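Local coordinates for probable transcriptional regulator (Pseudomonas aeruginosa, PDB 2FBI), which probably binds DNA as a MarR-type homodimer with winged helix-turn-helix domains and regulates transcription, at residues S23-S28 / Q116-R121; W39-I44 / G69-L74; I79-K84 / N95-G100. All coordinates share one frame; numbering follows the deposited sequence.

Overall arrangement
The three contacts run from the dimerization region to the wing of a MarR-type winged helix-turn-helix subunit. Contact 2 is the buried one, a purely apolar crossing of helices 36-48 and 64-76 near the centre of the chain. Contacts 1 and 3 are partly buried, lie on opposite sides of that centre and use the two ends of helix 98-122. Contact 1 is aromatic and aliphatic, without a hydrogen bond between its segments. Contact 3 is dominated by backbone hydrogen bonds of the wing hairpin; it touches contact 2 through a probable hydrogen bond of Ile79 N to Leu74 O and packing of Leu74 on Val80. The segments of contacts 1 and 2 border the second subunit; those of contact 3 do not.

Contact 1: S23-S28 / Q116-R121; sequences SFFRPS and QRIQER
CG1 of Ile118 stands beside its own backbone N (chi1 -70°) and CD1 continues the chain in extended form, which carries the branch from helix 98-122 to the rings of Phe24 and Phe25. Phe24 likewise holds CG anti to its carbonyl carbon (chi1 -68°) and presents a ring face to this branch. The contact belongs to the helical dimerization region of the MarR fold, where residues 23-28, at the start of helix 26-32, lie against the C-terminal part of the long helix 98-122.

Ile118 CG1 sits over the Phe24 face in a CH-pi contact, 4.0 Å from the ring centroid and displaced toward the rim at CG, while Ile118 CD1 passes close to Phe24 CB. Ile118 CD1 also lies 3.6 Å from both CE2 and CZ of Phe25, so one isoleucine branch bridges two successive aromatic side chains. Arg117 adds its CB, 4.0 Å from Phe24 CD1, before the rest of its chain leads away.

The buried Phe25 ring also meets Tyr115, and Ile118 touches Ala21 of helix 10-22. Ile140 of the second subunit packs on Phe24 and Ile118, and its carbonyl oxygen accepts a hydrogen bond from Arg121 NE, which places the cluster at the subunit interface.

Arg121 brings the aliphatic part of an extended side chain to the far end of the Phe24 ring. There CD lies at the ring edge, near its plane, with Arg121 CD 3.8 Å from Phe24 CZ.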
loop_
_atom_site.group_PDB
_atom_site.type_symbol
_atom_site.label_atom_id
_atom_site.label_comp_id
_atom_site.label_asym_id
_atom_site.label_seq_id
_atom_site.Cartn_x
_atom_site.Cartn_y
_atom_site.Cartn_z
ATOM N N SER A 23 9.622 -1.805 -7.794
ATOM C CA SER A 23 10.852 -2.479 -8.220
ATOM C C SER A 23 11.819 -1.522 -8.957
ATOM O O SER A 23 13.018 -1.730 -8.967
ATOM C CB SER A 23 10.565 -3.747 -9.029
ATOM O OG SER A 23 9.491 -3.571 -9.918
ATOM N N PHE A 24 11.287 -0.430 -9.516
ATOM C CA PHE A 24 12.148 0.615 -10.110
ATOM C C PHE A 24 12.880 1.493 -9.112
ATOM O O PHE A 24 13.892 2.077 -9.462
ATOM C CB PHE A 24 11.359 1.425 -11.103
ATOM C CG PHE A 24 10.968 0.640 -12.308
ATOM C CD1 PHE A 24 11.773 0.660 -13.467
ATOM C CD2 PHE A 24 9.824 -0.131 -12.310
ATOM C CE1 PHE A 24 11.412 -0.067 -14.593
ATOM C CE2 PHE A 24 9.463 -0.858 -13.429
ATOM C CZ PHE A 24 10.272 -0.824 -14.574
ATOM N N PHE A 25 12.396 1.595 -7.867
ATOM C CA PHE A 25 13.067 2.427 -6.888
ATOM C C PHE A 25 13.755 1.659 -5.784
ATOM O O PHE A 25 14.581 2.232 -5.094
ATOM C CB PHE A 25 12.133 3.526 -6.258
ATOM C CG PHE A 25 11.301 4.296 -7.299
ATOM C CD1 PHE A 25 11.851 5.405 -7.977
ATOM C CD2 PHE A 25 10.017 3.889 -7.604
ATOM C CE1 PHE A 25 11.152 6.043 -8.983
ATOM C CE2 PHE A 25 9.291 4.556 -8.599
ATOM C CZ PHE A 25 9.875 5.639 -9.273
ATOM N N ARG A 26 13.390 0.409 -5.520
ATOM C CA ARG A 26 13.955 -0.164 -4.257
ATOM C C ARG A 26 15.485 -0.283 -4.326
ATOM O O ARG A 26 16.172 -0.003 -3.330
ATOM C CB ARG A 26 13.290 -1.480 -3.843
ATOM C CG ARG A 26 11.935 -1.272 -3.128
ATOM C CD ARG A 26 11.481 -2.510 -2.371
ATOM N NE ARG A 26 10.130 -2.303 -1.863
ATOM C CZ ARG A 26 9.026 -2.812 -2.413
ATOM N NH1 ARG A 26 7.838 -2.544 -1.877
ATOM N NH2 ARG A 26 9.096 -3.582 -3.485
ATOM N N PRO A 27 16.027 -0.629 -5.508
ATOM C CA PRO A 27 17.510 -0.687 -5.587
ATOM C C PRO A 27 18.200 0.592 -5.251
ATOM O O PRO A 27 19.107 0.570 -4.423
ATOM C CB PRO A 27 17.763 -1.154 -7.012
ATOM C CG PRO A 27 16.574 -1.927 -7.340
ATOM C CD PRO A 27 15.438 -1.085 -6.773
ATOM N N SER A 28 17.759 1.734 -5.765
ATOM C CA SER A 28 18.417 2.989 -5.346
ATOM C C SER A 28 18.260 3.329 -3.856
ATOM O O SER A 28 19.148 3.944 -3.245
ATOM C CB SER A 28 17.956 4.189 -6.173
ATOM O OG SER A 28 17.456 3.739 -7.427
ATOM N N GLN A 116 11.959 8.131 -15.443
ATOM C CA GLN A 116 12.177 8.045 -16.902
ATOM C C GLN A 116 12.032 6.609 -17.440
ATOM O O GLN A 116 11.399 6.395 -18.467
ATOM C CB GLN A 116 13.523 8.679 -17.300
ATOM C CG GLN A 116 13.481 10.215 -17.151
ATOM C CD GLN A 116 14.870 10.921 -17.069
ATOM O OE1 GLN A 116 15.917 10.308 -16.737
ATOM N NE2 GLN A 116 14.862 12.235 -17.352
ATOM N N ARG A 117 12.563 5.629 -16.712
ATOM C CA ARG A 117 12.371 4.211 -17.069
ATOM C C ARG A 117 10.908 3.809 -17.024
ATOM O O ARG A 117 10.436 3.061 -17.895
ATOM C CB ARG A 117 13.204 3.321 -16.163
ATOM C CG ARG A 117 14.710 3.507 -16.325
ATOM C CD ARG A 117 15.524 2.523 -15.439
ATOM N NE ARG A 117 16.969 2.636 -15.756
ATOM C CZ ARG A 117 17.913 3.276 -15.035
ATOM N NH1 ARG A 117 17.626 3.905 -13.885
ATOM N NH2 ARG A 117 19.178 3.290 -15.465
ATOM N N ILE A 118 10.166 4.310 -16.014
ATOM C CA ILE A 118 8.733 4.002 -15.898
ATOM C C ILE A 118 7.945 4.643 -17.042
ATOM O O ILE A 118 7.064 4.023 -17.652
ATOM C CB ILE A 118 8.149 4.416 -14.495
ATOM C CG1 ILE A 118 8.722 3.484 -13.394
ATOM C CG2 ILE A 118 6.605 4.449 -14.536
ATOM C CD1 ILE A 118 8.294 3.771 -11.929
ATOM N N GLN A 119 8.294 5.883 -17.351
ATOM C CA GLN A 119 7.596 6.660 -18.376
ATOM C C GLN A 119 7.769 5.975 -19.749
ATOM O O GLN A 119 6.792 5.765 -20.463
ATOM C CB GLN A 119 8.187 8.052 -18.386
ATOM C CG GLN A 119 7.240 9.156 -18.780
ATOM C CD GLN A 119 8.000 10.457 -18.900
ATOM O OE1 GLN A 119 8.556 10.962 -17.900
ATOM N NE2 GLN A 119 8.099 10.979 -20.136
ATOM N N GLU A 120 8.998 5.576 -20.073
ATOM C CA GLU A 120 9.292 4.855 -21.331
ATOM C C GLU A 120 8.551 3.532 -21.449
ATOM O O GLU A 120 7.945 3.249 -22.460
ATOM C CB GLU A 120 10.800 4.628 -21.471
ATOM C CG GLU A 120 11.573 5.923 -21.574
ATOM C CD GLU A 120 13.066 5.761 -21.357
ATOM O OE1 GLU A 120 13.524 4.605 -21.150
ATOM O OE2 GLU A 120 13.796 6.800 -21.396
ATOM N N ARG A 121 8.568 2.749 -20.381
ATOM C CA ARG A 121 8.010 1.425 -20.381
ATOM C C ARG A 121 6.510 1.443 -20.192
ATOM O O ARG A 121 5.833 0.528 -20.641
ATOM C CB ARG A 121 8.702 0.631 -19.291
ATOM C CG ARG A 121 8.398 -0.833 -19.203
ATOM C CD ARG A 121 9.390 -1.447 -18.209
ATOM N NE ARG A 121 9.002 -2.811 -17.841
ATOM C CZ ARG A 121 9.293 -3.894 -18.555
ATOM N NH1 ARG A 121 9.973 -3.766 -19.681
ATOM N NH2 ARG A 121 8.886 -5.084 -18.141
#

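Contact 2: W39-I44 / G69-L74; sequences WRVIRI and GVLARL
The CB of Val41 is directed from helix 36-48 toward helix 64-76, and its two methyls divide three partners between them, the side chains of Val70, Leu71 and Leu74. Val41 CG1, anti to the backbone N (chi1 170°), takes the leucine side: it lies 3.9 Å from Leu74 CD1 and 4.1 Å from Leu71 CD2. Val41 CG2, beside the backbone N, takes the other side and touches Val70 CG1 at 4.0 Å. The valines slide past each other in opposite directions, as do Val41 and Leu74, whereas Leu71 meets Val41 at a slant.

Leu74 serves two partners, one through each methyl. Besides meeting Val41 through CD1, Leu74 sends CD2 to the tip of Ile42, with Ile42 CD1 4.3 Å away, a looser approach than those of Val41. No hydrogen bond joins the segments, and Val41, Ile42, Leu71 and Leu74 are all buried.

The axes of the two segments pass 11.1 Å apart at a signed crossing angle of -75°, and a spacing this wide is spanned by side chains meeting near their tips. Ile62 and Leu56 extend the apolar core around Val41 and Leu71. The steep crossing is consistent with the winged helix-turn-helix of MarR proteins, in which helix 64-76 would be the DNA recognition helix, judging from its place in the fold.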
loop_
_atom_site.group_PDB
_atom_site.type_symbol
_atom_site.label_atom_id
_atom_site.label_comp_id
_atom_site.label_asym_id
_atom_site.label_seq_id
_atom_site.Cartn_x
_atom_site.Cartn_y
_atom_site.Cartn_z
ATOM N N TRP A 39 11.743 7.008 3.169
ATOM C CA TRP A 39 11.770 7.805 1.957
ATOM C C TRP A 39 10.392 8.553 1.794
ATOM O O TRP A 39 10.376 9.711 1.389
ATOM C CB TRP A 39 12.058 6.931 0.728
ATOM C CG TRP A 39 12.150 7.774 -0.573
ATOM C CD1 TRP A 39 11.341 7.698 -1.684
ATOM C CD2 TRP A 39 13.052 8.880 -0.807
ATOM N NE1 TRP A 39 11.723 8.675 -2.608
ATOM C CE2 TRP A 39 12.760 9.405 -2.090
ATOM C CE3 TRP A 39 14.084 9.464 -0.048
ATOM C CZ2 TRP A 39 13.491 10.475 -2.655
ATOM C CZ3 TRP A 39 14.791 10.549 -0.585
ATOM C CH2 TRP A 39 14.475 11.056 -1.877
ATOM N N ARG A 40 9.261 7.868 2.102
ATOM C CA ARG A 40 7.926 8.540 2.125
ATOM C C ARG A 40 7.869 9.719 3.036
ATOM O O ARG A 40 7.303 10.755 2.699
ATOM C CB ARG A 40 6.747 7.594 2.480
ATOM C CG ARG A 40 6.606 6.507 1.438
ATOM C CD ARG A 40 5.229 5.811 1.334
ATOM N NE ARG A 40 4.828 5.126 2.552
ATOM C CZ ARG A 40 5.172 3.890 2.908
ATOM N NH1 ARG A 40 4.675 3.411 4.048
ATOM N NH2 ARG A 40 6.023 3.138 2.180
ATOM N N VAL A 41 8.360 9.523 4.234
ATOM C CA VAL A 41 8.465 10.561 5.199
ATOM C C VAL A 41 9.360 11.728 4.690
ATOM O O VAL A 41 8.968 12.909 4.681
ATOM C CB VAL A 41 8.983 9.962 6.536
ATOM C CG1 VAL A 41 9.326 11.042 7.481
ATOM C CG2 VAL A 41 7.876 9.107 7.190
ATOM N N ILE A 42 10.546 11.391 4.217
ATOM C CA ILE A 42 11.439 12.414 3.644
ATOM C C ILE A 42 10.747 13.166 2.496
ATOM O O ILE A 42 10.752 14.396 2.466
ATOM C CB ILE A 42 12.770 11.745 3.148
ATOM C CG1 ILE A 42 13.573 11.269 4.352
ATOM C CG2 ILE A 42 13.571 12.747 2.289
ATOM C CD1 ILE A 42 14.713 10.295 4.033
ATOM N N ARG A 43 10.123 12.420 1.585
ATOM C CA ARG A 43 9.400 13.020 0.465
ATOM C C ARG A 43 8.316 14.011 0.902
ATOM O O ARG A 43 8.161 15.071 0.294
ATOM C CB ARG A 43 8.715 11.950 -0.387
ATOM C CG ARG A 43 9.637 11.153 -1.305
ATOM C CD ARG A 43 9.940 11.996 -2.489
ATOM N NE ARG A 43 9.286 11.530 -3.695
ATOM C CZ ARG A 43 8.909 12.320 -4.701
ATOM N NH1 ARG A 43 8.379 11.779 -5.762
ATOM N NH2 ARG A 43 9.024 13.646 -4.631
ATOM N N ILE A 44 7.525 13.645 1.915
ATOM C CA ILE A 44 6.430 14.558 2.390
ATOM C C ILE A 44 6.984 15.759 3.103
ATOM O O ILE A 44 6.533 16.865 2.946
ATOM C CB ILE A 44 5.433 13.794 3.336
ATOM C CG1 ILE A 44 4.575 12.850 2.490
ATOM C CG2 ILE A 44 4.523 14.787 4.122
ATOM C CD1 ILE A 44 4.341 11.573 3.175
ATOM N N GLY A 69 9.122 4.518 15.444
ATOM C CA GLY A 69 10.441 3.984 15.174
ATOM C C GLY A 69 11.002 4.663 13.930
ATOM O O GLY A 69 12.184 5.007 13.911
ATOM N N VAL A 70 10.152 4.877 12.909
ATOM C CA VAL A 70 10.595 5.603 11.692
ATOM C C VAL A 70 11.214 6.956 12.081
ATOM O O VAL A 70 12.382 7.196 11.798
ATOM C CB VAL A 70 9.514 5.692 10.595
ATOM C CG1 VAL A 70 10.007 6.563 9.407
ATOM C CG2 VAL A 70 9.194 4.324 10.090
ATOM N N LEU A 71 10.478 7.784 12.818
ATOM C CA LEU A 71 11.008 9.054 13.288
ATOM C C LEU A 71 12.220 8.972 14.214
ATOM O O LEU A 71 13.153 9.762 14.036
ATOM C CB LEU A 71 9.920 9.966 13.875
ATOM C CG LEU A 71 8.769 10.212 12.904
ATOM C CD1 LEU A 71 7.665 10.916 13.647
ATOM C CD2 LEU A 71 9.193 10.995 11.609
ATOM N N ALA A 72 12.227 8.059 15.201
ATOM C CA ALA A 72 13.377 8.002 16.118
ATOM C C ALA A 72 14.673 7.586 15.407
ATOM O O ALA A 72 15.751 8.096 15.743
ATOM C CB ALA A 72 13.101 7.081 17.376
ATOM N N ARG A 73 14.566 6.667 14.450
ATOM C CA ARG A 73 15.685 6.284 13.603
ATOM C C ARG A 73 16.203 7.477 12.779
ATOM O O ARG A 73 17.405 7.752 12.789
ATOM C CB ARG A 73 15.270 5.152 12.647
ATOM C CG ARG A 73 16.376 4.152 12.329
ATOM C CD ARG A 73 17.340 4.662 11.298
ATOM N NE ARG A 73 18.258 3.656 10.726
ATOM C CZ ARG A 73 17.901 2.557 10.047
ATOM N NH1 ARG A 73 16.622 2.203 9.887
ATOM N NH2 ARG A 73 18.836 1.768 9.554
ATOM N N LEU A 74 15.287 8.193 12.102
ATOM C CA LEU A 74 15.641 9.294 11.221
ATOM C C LEU A 74 16.181 10.428 12.030
ATOM O O LEU A 74 17.137 11.095 11.630
ATOM C CB LEU A 74 14.446 9.763 10.414
ATOM C CG LEU A 74 13.982 8.943 9.233
ATOM C CD1 LEU A 74 12.733 9.656 8.715
ATOM C CD2 LEU A 74 15.052 8.816 8.105
#

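Contact 3: I79-K84 / N95-G100; sequences IVRRWK and NLTEKG
Backbone hydrogen bonds join Arg81 to Asn95 in both directions: Arg81 N donates to Asn95 O at 2.9 Å, and Asn95 N returns a bond to Arg81 O at 3.1 Å. This antiparallel hydrogen-bonded pair lies at the base of the wing, the beta hairpin of the winged helix fold, and is followed by the non-hydrogen-bonded pair Val80 and Leu96. Beyond it Thr97 N gives Ile79 O a nearly straight bond of 2.8 Å (N-H...O 173°), although the donor stands above the carbonyl plane. The CA atoms of Leu96 and Gly100 add CA-H...O contacts to the same Ile79 oxygen.

Side-chain polar bonds begin with Asn95, whose CG lies between the backbone N and the carbonyl carbon (chi1 68°). Trp83 NE1 donates a hydrogen bond to Asn95 OD1 at 2.6 Å, approaching nearly along the C=O axis, with OD1 close to the indole plane. The amide is turned 56° from the indole, and Asn95 ND2 donates to Leu96 O at 2.8 Å, so both ends of the amide are held. Thr97 is the N-cap of helix 98-122: its OG1 accepts from Gly100 N and is also hydrogen-bonded to Gly78 O.

Among apolar contacts, Leu96 CD2 lies 4.0 Å from Ile79 CG2, the two side chains pointing the same way, and Val80 CG1 borders the same Leu96 methyl. On the side of Arg81 and Asn95, Thr97 CG2 covers the backbone of Val80, 3.5 Å from Val80 C.

Leu74 of helix 64-76 packs on Ile79 and Val80, while Leu45 of helix 36-48 touches Val80 and Leu96; the strand pair thus rests against both helices where helix 98-122 begins.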
loop_
_atom_site.group_PDB
_atom_site.type_symbol
_atom_site.label_atom_id
_atom_site.label_comp_id
_atom_site.label_asym_id
_atom_site.label_seq_id
_atom_site.Cartn_x
_atom_site.Cartn_y
_atom_site.Cartn_z
ATOM N N ILE A 79 18.607 13.074 10.069
ATOM C CA ILE A 79 17.752 13.386 8.894
ATOM C C ILE A 79 16.573 14.326 9.196
ATOM O O ILE A 79 16.252 15.255 8.403
ATOM C CB ILE A 79 17.239 12.108 8.221
ATOM C CG1 ILE A 79 18.389 11.138 7.892
ATOM C CG2 ILE A 79 16.378 12.419 6.988
ATOM C CD1 ILE A 79 19.390 11.659 6.919
ATOM N N VAL A 80 15.918 14.085 10.339
ATOM C CA VAL A 80 14.845 14.956 10.796
ATOM C C VAL A 80 15.133 15.526 12.208
ATOM O O VAL A 80 15.930 14.972 12.943
ATOM C CB VAL A 80 13.486 14.174 10.781
ATOM C CG1 VAL A 80 13.228 13.547 9.402
ATOM C CG2 VAL A 80 13.455 13.099 11.941
ATOM N N ARG A 81 14.471 16.629 12.539
ATOM C CA ARG A 81 14.413 17.259 13.858
ATOM C C ARG A 81 12.940 17.222 14.366
ATOM O O ARG A 81 12.016 17.410 13.589
ATOM C CB ARG A 81 14.833 18.727 13.725
ATOM C CG ARG A 81 14.901 19.539 15.049
ATOM C CD ARG A 81 15.110 21.046 14.743
ATOM N NE ARG A 81 16.306 21.153 13.941
ATOM C CZ ARG A 81 17.539 20.936 14.404
ATOM N NH1 ARG A 81 17.711 20.679 15.702
ATOM N NH2 ARG A 81 18.608 21.000 13.580
ATOM N N ARG A 82 12.740 17.008 15.671
ATOM C CA ARG A 82 11.404 16.996 16.300
ATOM C C ARG A 82 11.385 18.055 17.353
ATOM O O ARG A 82 12.361 18.201 18.072
ATOM C CB ARG A 82 11.088 15.638 16.927
ATOM C CG ARG A 82 10.673 14.618 15.901
ATOM C CD ARG A 82 10.190 13.282 16.501
ATOM N NE ARG A 82 11.155 12.616 17.364
ATOM C CZ ARG A 82 10.961 11.415 17.935
ATOM N NH1 ARG A 82 9.826 10.727 17.733
ATOM N NH2 ARG A 82 11.927 10.878 18.691
ATOM N N TRP A 83 10.304 18.813 17.419
ATOM C CA TRP A 83 10.169 19.882 18.384
ATOM C C TRP A 83 8.729 20.050 18.807
ATOM O O TRP A 83 7.813 19.852 17.998
ATOM C CB TRP A 83 10.665 21.233 17.814
ATOM C CG TRP A 83 10.331 21.489 16.343
ATOM C CD1 TRP A 83 10.970 20.936 15.240
ATOM C CD2 TRP A 83 9.329 22.367 15.819
ATOM N NE1 TRP A 83 10.409 21.431 14.087
ATOM C CE2 TRP A 83 9.412 22.312 14.419
ATOM C CE3 TRP A 83 8.356 23.194 16.398
ATOM C CZ2 TRP A 83 8.554 23.024 13.603
ATOM C CZ3 TRP A 83 7.514 23.916 15.571
ATOM C CH2 TRP A 83 7.615 23.826 14.204
ATOM N N LYS A 84 8.538 20.469 20.050
ATOM C CA LYS A 84 7.193 20.771 20.548
ATOM C C LYS A 84 6.752 22.153 20.088
ATOM O O LYS A 84 7.546 23.097 20.142
ATOM C CB LYS A 84 7.116 20.594 22.083
ATOM C CG LYS A 84 7.076 19.113 22.467
ATOM C CD LYS A 84 8.019 18.709 23.593
ATOM C CE LYS A 84 7.298 18.473 24.898
ATOM N NZ LYS A 84 7.511 19.617 25.848
ATOM N N ASN A 95 10.542 18.207 10.994
ATOM C CA ASN A 95 11.087 18.732 9.726
ATOM C C ASN A 95 12.419 18.096 9.290
ATOM O O ASN A 95 13.143 17.470 10.081
ATOM C CB ASN A 95 11.140 20.280 9.747
ATOM C CG ASN A 95 12.144 20.813 10.730
ATOM O OD1 ASN A 95 11.818 21.093 11.879
ATOM N ND2 ASN A 95 13.392 20.986 10.275
ATOM N N LEU A 96 12.717 18.200 8.008
ATOM C CA LEU A 96 14.043 17.716 7.549
ATOM C C LEU A 96 15.143 18.608 8.107
ATOM O O LEU A 96 14.962 19.812 8.264
ATOM C CB LEU A 96 14.101 17.675 6.030
ATOM C CG LEU A 96 13.240 16.603 5.396
ATOM C CD1 LEU A 96 13.111 16.964 3.918
ATOM C CD2 LEU A 96 13.840 15.202 5.634
ATOM N N THR A 97 16.266 18.011 8.466
ATOM C CA THR A 97 17.454 18.808 8.816
ATOM C C THR A 97 18.194 19.193 7.496
ATOM O O THR A 97 17.842 18.683 6.410
ATOM C CB THR A 97 18.425 17.981 9.618
ATOM O OG1 THR A 97 18.712 16.823 8.864
ATOM C CG2 THR A 97 17.781 17.497 11.043
ATOM N N GLU A 98 19.242 20.034 7.591
ATOM C CA GLU A 98 20.061 20.367 6.377
ATOM C C GLU A 98 20.625 19.084 5.824
ATOM O O GLU A 98 20.655 18.874 4.613
ATOM C CB GLU A 98 21.187 21.376 6.674
ATOM C CG GLU A 98 20.633 22.722 7.184
ATOM C CD GLU A 98 21.760 23.670 7.724
ATOM O OE1 GLU A 98 22.920 23.526 7.290
ATOM O OE2 GLU A 98 21.481 24.582 8.547
ATOM N N LYS A 99 21.025 18.195 6.710
ATOM C CA LYS A 99 21.503 16.932 6.248
ATOM C C LYS A 99 20.425 16.088 5.514
ATOM O O LYS A 99 20.690 15.435 4.475
ATOM C CB LYS A 99 22.140 16.187 7.430
ATOM C CG LYS A 99 22.655 14.814 7.041
ATOM C CD LYS A 99 23.038 14.015 8.300
ATOM C CE LYS A 99 23.285 12.544 7.955
ATOM N NZ LYS A 99 24.024 11.890 9.118
ATOM N N GLY A 100 19.187 16.120 6.027
ATOM C CA GLY A 100 18.091 15.400 5.362
ATOM C C GLY A 100 17.734 16.012 4.027
ATOM O O GLY A 100 17.453 15.307 3.096
#